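Local coordinates for mandelate racemase/muconate lactonizing enzyme (Roseovarius nubinhibens, PDB 2QDD), which is of uncertain specific function but, as a magnesium-binding member of the mandelate racemase/muconate lactonizing enzyme family, probably acts on a carboxylate substrate, at the interface of chains A and B. Numbering follows the deposited sequence. Chains: chain A/B, Mandelate racemase/muconate lactonizing enzyme.

Contact 1 and contact 2 are two patches of one two-fold symmetric interface between copies of the same protein. The centres of their C-alpha atoms lie about 16 Å apart. Contact 1 sets loop residues B:His57 and B:His63 against A:Thr73 of helix 64-78 and A:Leu97. Contact 2 sets A:His57 and A:His63 against B:Thr73 and B:Leu97. The chains thus swap roles, and the histidine-threonine bond appears in each. Contact 1 includes A:His100 and the start of helix 64-78. Contact 2 adds the end of helix 86-96 and bridging waters. Together they probably help to join the N-terminal domains of two neighbouring subunits in the deposited assembly.

Contact 1: the interface of chains A and B. Residues chain A 69-70, 73, 97, 100; chain B 57, 62-63, 65-66.
A:Thr73 OG1, the side-chain hydroxyl, is hydrogen-bonded to imidazole nitrogen B:His63 ND1 at 2.8 Å. The donor is not decided. The threonine OG1 lies anti to its carbonyl carbon (chi1 -71°), which turns the hydroxyl toward the histidine. That leaves methyl CG2 to cover a second ring. It sits over one face of B:His57, 3.6 Å from CG and toward the rim of the ring. One threonine therefore serves two histidines of the partner, one by a polar bond and one by a CH-pi contact.

The B:His63 ring is held on both faces. On one side, the backbone nitrogen of B:Gly66, in the first turn of its own helix 64-78, stands 3.4 Å above the ring plane, over the centre. On the opposite side, methyl A:Leu97 CD1 packs toward the rim, 3.7 Å from B:His63 CD2. These two contacts should limit tilting of the ring. Its CE1 corner points at the helix backbone of chain A and comes 3.6 Å from A:Gly70 CA. At the other end of the ring, B:His63 CD2 is 3.9 Å from A:His100 NE2. The two imidazoles meet edge to face, with planes 84° apart. Farther along, methyl A:Ala69 CB packs against B:Pro65, 3.7 Å from its carbonyl O and 4.1 Å from ring carbon B:Pro65 CB.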
# COMPACT_ATOMS: atom_id res chain seq x y z
N ALA A 69 12.13 4.64 42.89
CA ALA A 69 10.76 4.18 43.17
C ALA A 69 10.39 2.91 42.42
O ALA A 69 9.72 2.04 42.96
CB ALA A 69 9.74 5.29 42.88
N GLY A 70 10.85 2.81 41.17
CA GLY A 70 10.68 1.60 40.37
C GLY A 70 11.39 0.39 40.92
O GLY A 70 10.81 -0.71 40.96
N THR A 73 9.44 -1.04 43.90
CA THR A 73 8.33 -1.86 43.41
C THR A 73 8.78 -3.24 42.92
O THR A 73 8.13 -4.25 43.21
CB THR A 73 7.55 -1.11 42.32
OG1 THR A 73 6.82 -0.04 42.93
CG2 THR A 73 6.57 -2.02 41.59
N LEU A 97 6.22 -4.75 36.42
CA LEU A 97 6.15 -3.33 36.14
C LEU A 97 6.30 -3.08 34.64
O LEU A 97 7.41 -3.00 34.14
CB LEU A 97 7.23 -2.58 36.94
CG LEU A 97 7.30 -1.05 36.84
CD1 LEU A 97 6.09 -0.40 37.48
CD2 LEU A 97 8.59 -0.55 37.45
N HIS A 100 8.75 1.50 31.94
CA HIS A 100 9.84 1.91 32.84
C HIS A 100 11.16 1.24 32.49
O HIS A 100 11.78 0.60 33.34
CB HIS A 100 9.47 1.64 34.30
CG HIS A 100 8.24 2.37 34.75
ND1 HIS A 100 6.98 1.84 34.63
CD2 HIS A 100 8.09 3.59 35.32
CE1 HIS A 100 6.10 2.70 35.11
NE2 HIS A 100 6.75 3.77 35.53
N HIS B 57 0.54 -2.55 40.32
CA HIS B 57 1.68 -2.06 39.56
C HIS B 57 1.95 -2.85 38.27
O HIS B 57 2.92 -2.57 37.56
CB HIS B 57 2.93 -2.02 40.44
CG HIS B 57 3.18 -3.29 41.20
ND1 HIS B 57 3.88 -4.34 40.66
CD2 HIS B 57 2.84 -3.66 42.45
CE1 HIS B 57 3.95 -5.32 41.55
NE2 HIS B 57 3.33 -4.93 42.64
N ALA B 62 2.55 1.88 35.29
CA ALA B 62 1.96 2.73 36.33
C ALA B 62 2.09 2.03 37.67
O ALA B 62 1.81 0.83 37.78
CB ALA B 62 0.47 3.00 36.03
N HIS B 63 2.52 2.78 38.68
CA HIS B 63 2.56 2.33 40.07
C HIS B 63 2.52 3.50 41.06
O HIS B 63 3.02 4.59 40.76
CB HIS B 63 3.77 1.42 40.35
CG HIS B 63 5.11 2.06 40.15
ND1 HIS B 63 6.15 1.87 41.03
CD2 HIS B 63 5.59 2.85 39.16
CE1 HIS B 63 7.21 2.54 40.61
NE2 HIS B 63 6.90 3.14 39.48
N PRO B 65 4.18 4.33 44.10
CA PRO B 65 5.45 5.02 44.37
C PRO B 65 6.00 5.87 43.23
O PRO B 65 6.54 6.95 43.47
CB PRO B 65 6.41 3.87 44.70
CG PRO B 65 5.52 2.81 45.23
CD PRO B 65 4.30 2.88 44.38
N GLY B 66 5.84 5.40 41.99
CA GLY B 66 6.23 6.17 40.81
C GLY B 66 5.40 7.42 40.62
O GLY B 66 5.91 8.45 40.17

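Contact 2: the interface of chains A and B. Residues chain A 28, 57-58, 60, 62-63; chain B 73, 77, 95-98.
A:His57 and A:His63 meet B:Thr73 and B:Gln96 in a two-fold symmetric interface between two copies of the same protein. It probably pairs subunits in the eight-copy deposited assembly, though the coordinates alone do not show that this is the form in solution.

A:His57 ND1 donates a hydrogen bond of 2.7 Å to the backbone carbonyl B:Gln96 O. The angle at the hydrogen is 157°, and the donor lies in the carbonyl plane. The carbonyl oxygen also lies close to the imidazole plane. This carbonyl is at the C-terminal end of helix 86-96, where the helix dipole would probably strengthen it as an acceptor. The A:His57 CG sits between its backbone N and carbonyl carbon (chi1 52°), which carries the ring out toward the partner. Methyl B:Thr73 CG2 covers one ring face, 3.8 Å from A:His57 CG. The far nitrogen, A:His57 NE2, binds water 2 at 3.0 Å, and this water also binds B:His77 NE2. The two imidazoles thus reach tip to tip through a water. An alanine in place of A:His57 would probably leave the B:Gln96 carbonyl without its donor and break the water bridge to B:His77.

The side chain of B:Gln96 bends at chi2 (-63°). Its amide B:Gln96 NE2 comes 3.4 Å from A:His57 CE1 and also lies over a face of B:His77. A second water, water 1, joins the carbonyls A:Ser58 O and B:Leu95 O. It lies 2.7 Å from B:Leu95 O. Nearby, B:Pro98 CG rests 3.5 Å from A:Ser58 O. A:His63 ND1 and B:Thr73 OG1 form the symmetry twin of the threonine-histidine bond of the other patch, at 2.7 Å, with the donor again not decided. B:Leu97 CD1 covers a face of the A:His63 ring.

In the fold, the chain A loop between strand 47-52 and helix 64-78 lies against helices 64-78 and 86-96 of chain B, within the N-terminal domains.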
# COMPACT_ATOMS: atom_id res chain seq x y z
N LEU A 28 15.65 26.98 35.44
CA LEU A 28 16.52 25.81 35.42
C LEU A 28 17.94 26.15 34.95
O LEU A 28 18.14 26.58 33.81
CB LEU A 28 15.93 24.70 34.53
CG LEU A 28 15.25 23.50 35.19
CD1 LEU A 28 14.21 22.94 34.24
CD2 LEU A 28 16.26 22.43 35.59
N HIS A 57 15.54 14.96 33.62
CA HIS A 57 14.21 14.38 33.62
C HIS A 57 13.36 14.84 32.43
O HIS A 57 12.18 14.52 32.36
CB HIS A 57 13.49 14.67 34.95
CG HIS A 57 13.49 16.11 35.35
ND1 HIS A 57 12.64 17.04 34.78
CD2 HIS A 57 14.23 16.79 36.26
CE1 HIS A 57 12.86 18.23 35.32
NE2 HIS A 57 13.82 18.10 36.22
N SER A 58 13.98 15.57 31.49
CA SER A 58 13.25 16.14 30.36
C SER A 58 13.63 15.49 29.02
O SER A 58 12.93 15.67 28.02
CB SER A 58 13.43 17.66 30.31
OG SER A 58 14.59 18.03 29.59
N LEU A 60 14.12 12.04 28.14
CA LEU A 60 13.39 10.82 27.82
C LEU A 60 12.36 10.58 28.93
O LEU A 60 12.43 11.24 29.97
CB LEU A 60 14.37 9.63 27.73
CG LEU A 60 15.21 9.48 26.46
CD1 LEU A 60 16.19 8.35 26.63
CD2 LEU A 60 14.37 9.29 25.19
N ALA A 62 12.01 9.26 31.77
CA ALA A 62 12.98 8.76 32.73
C ALA A 62 13.35 9.87 33.70
O ALA A 62 13.55 11.01 33.30
CB ALA A 62 14.22 8.26 32.02
N HIS A 63 13.43 9.53 34.98
CA HIS A 63 13.91 10.43 36.03
C HIS A 63 14.46 9.65 37.21
O HIS A 63 13.97 8.56 37.53
CB HIS A 63 12.83 11.44 36.48
CG HIS A 63 11.60 10.82 37.07
ND1 HIS A 63 10.96 11.36 38.16
CD2 HIS A 63 10.88 9.72 36.71
CE1 HIS A 63 9.90 10.62 38.46
NE2 HIS A 63 9.83 9.62 37.60
N THR B 73 9.00 15.29 41.08
CA THR B 73 9.71 15.81 39.91
C THR B 73 8.99 17.00 39.27
O THR B 73 9.61 18.00 38.92
CB THR B 73 10.00 14.66 38.89
OG1 THR B 73 10.94 13.74 39.45
CG2 THR B 73 10.56 15.18 37.56
N HIS B 77 7.74 22.90 38.87
CA HIS B 77 7.34 23.47 37.59
C HIS B 77 5.87 23.83 37.54
O HIS B 77 5.47 24.70 36.77
CB HIS B 77 7.71 22.51 36.46
CG HIS B 77 9.14 22.07 36.50
ND1 HIS B 77 10.18 22.87 36.07
CD2 HIS B 77 9.71 20.93 36.97
CE1 HIS B 77 11.32 22.24 36.26
NE2 HIS B 77 11.06 21.06 36.80
N LEU B 95 6.89 18.68 28.77
CA LEU B 95 8.25 19.19 28.67
C LEU B 95 9.13 18.66 29.79
O LEU B 95 10.28 18.33 29.56
CB LEU B 95 8.27 20.72 28.69
CG LEU B 95 7.99 21.51 27.41
CD1 LEU B 95 7.86 23.00 27.72
CD2 LEU B 95 9.07 21.27 26.39
N GLN B 96 8.57 18.59 31.01
CA GLN B 96 9.39 18.38 32.21
C GLN B 96 9.46 16.94 32.67
O GLN B 96 10.38 16.57 33.41
CB GLN B 96 8.93 19.29 33.36
CG GLN B 96 9.05 20.80 33.10
CD GLN B 96 10.46 21.32 32.86
OE1 GLN B 96 10.65 22.35 32.23
NE2 GLN B 96 11.46 20.61 33.38
N LEU B 97 8.49 16.13 32.27
CA LEU B 97 8.56 14.69 32.44
C LEU B 97 7.82 13.99 31.31
O LEU B 97 6.61 13.80 31.39
CB LEU B 97 7.98 14.27 33.80
CG LEU B 97 8.12 12.80 34.21
CD1 LEU B 97 9.57 12.39 34.36
CD2 LEU B 97 7.34 12.50 35.48
N PRO B 98 8.55 13.59 30.24
CA PRO B 98 7.92 12.86 29.13
C PRO B 98 7.35 11.52 29.58
O PRO B 98 7.85 10.94 30.55
CB PRO B 98 9.08 12.64 28.15
CG PRO B 98 10.11 13.65 28.52
CD PRO B 98 9.99 13.79 30.01
O HOH W 1 10.98 17.37 27.10
O HOH W 2 13.79 20.59 37.91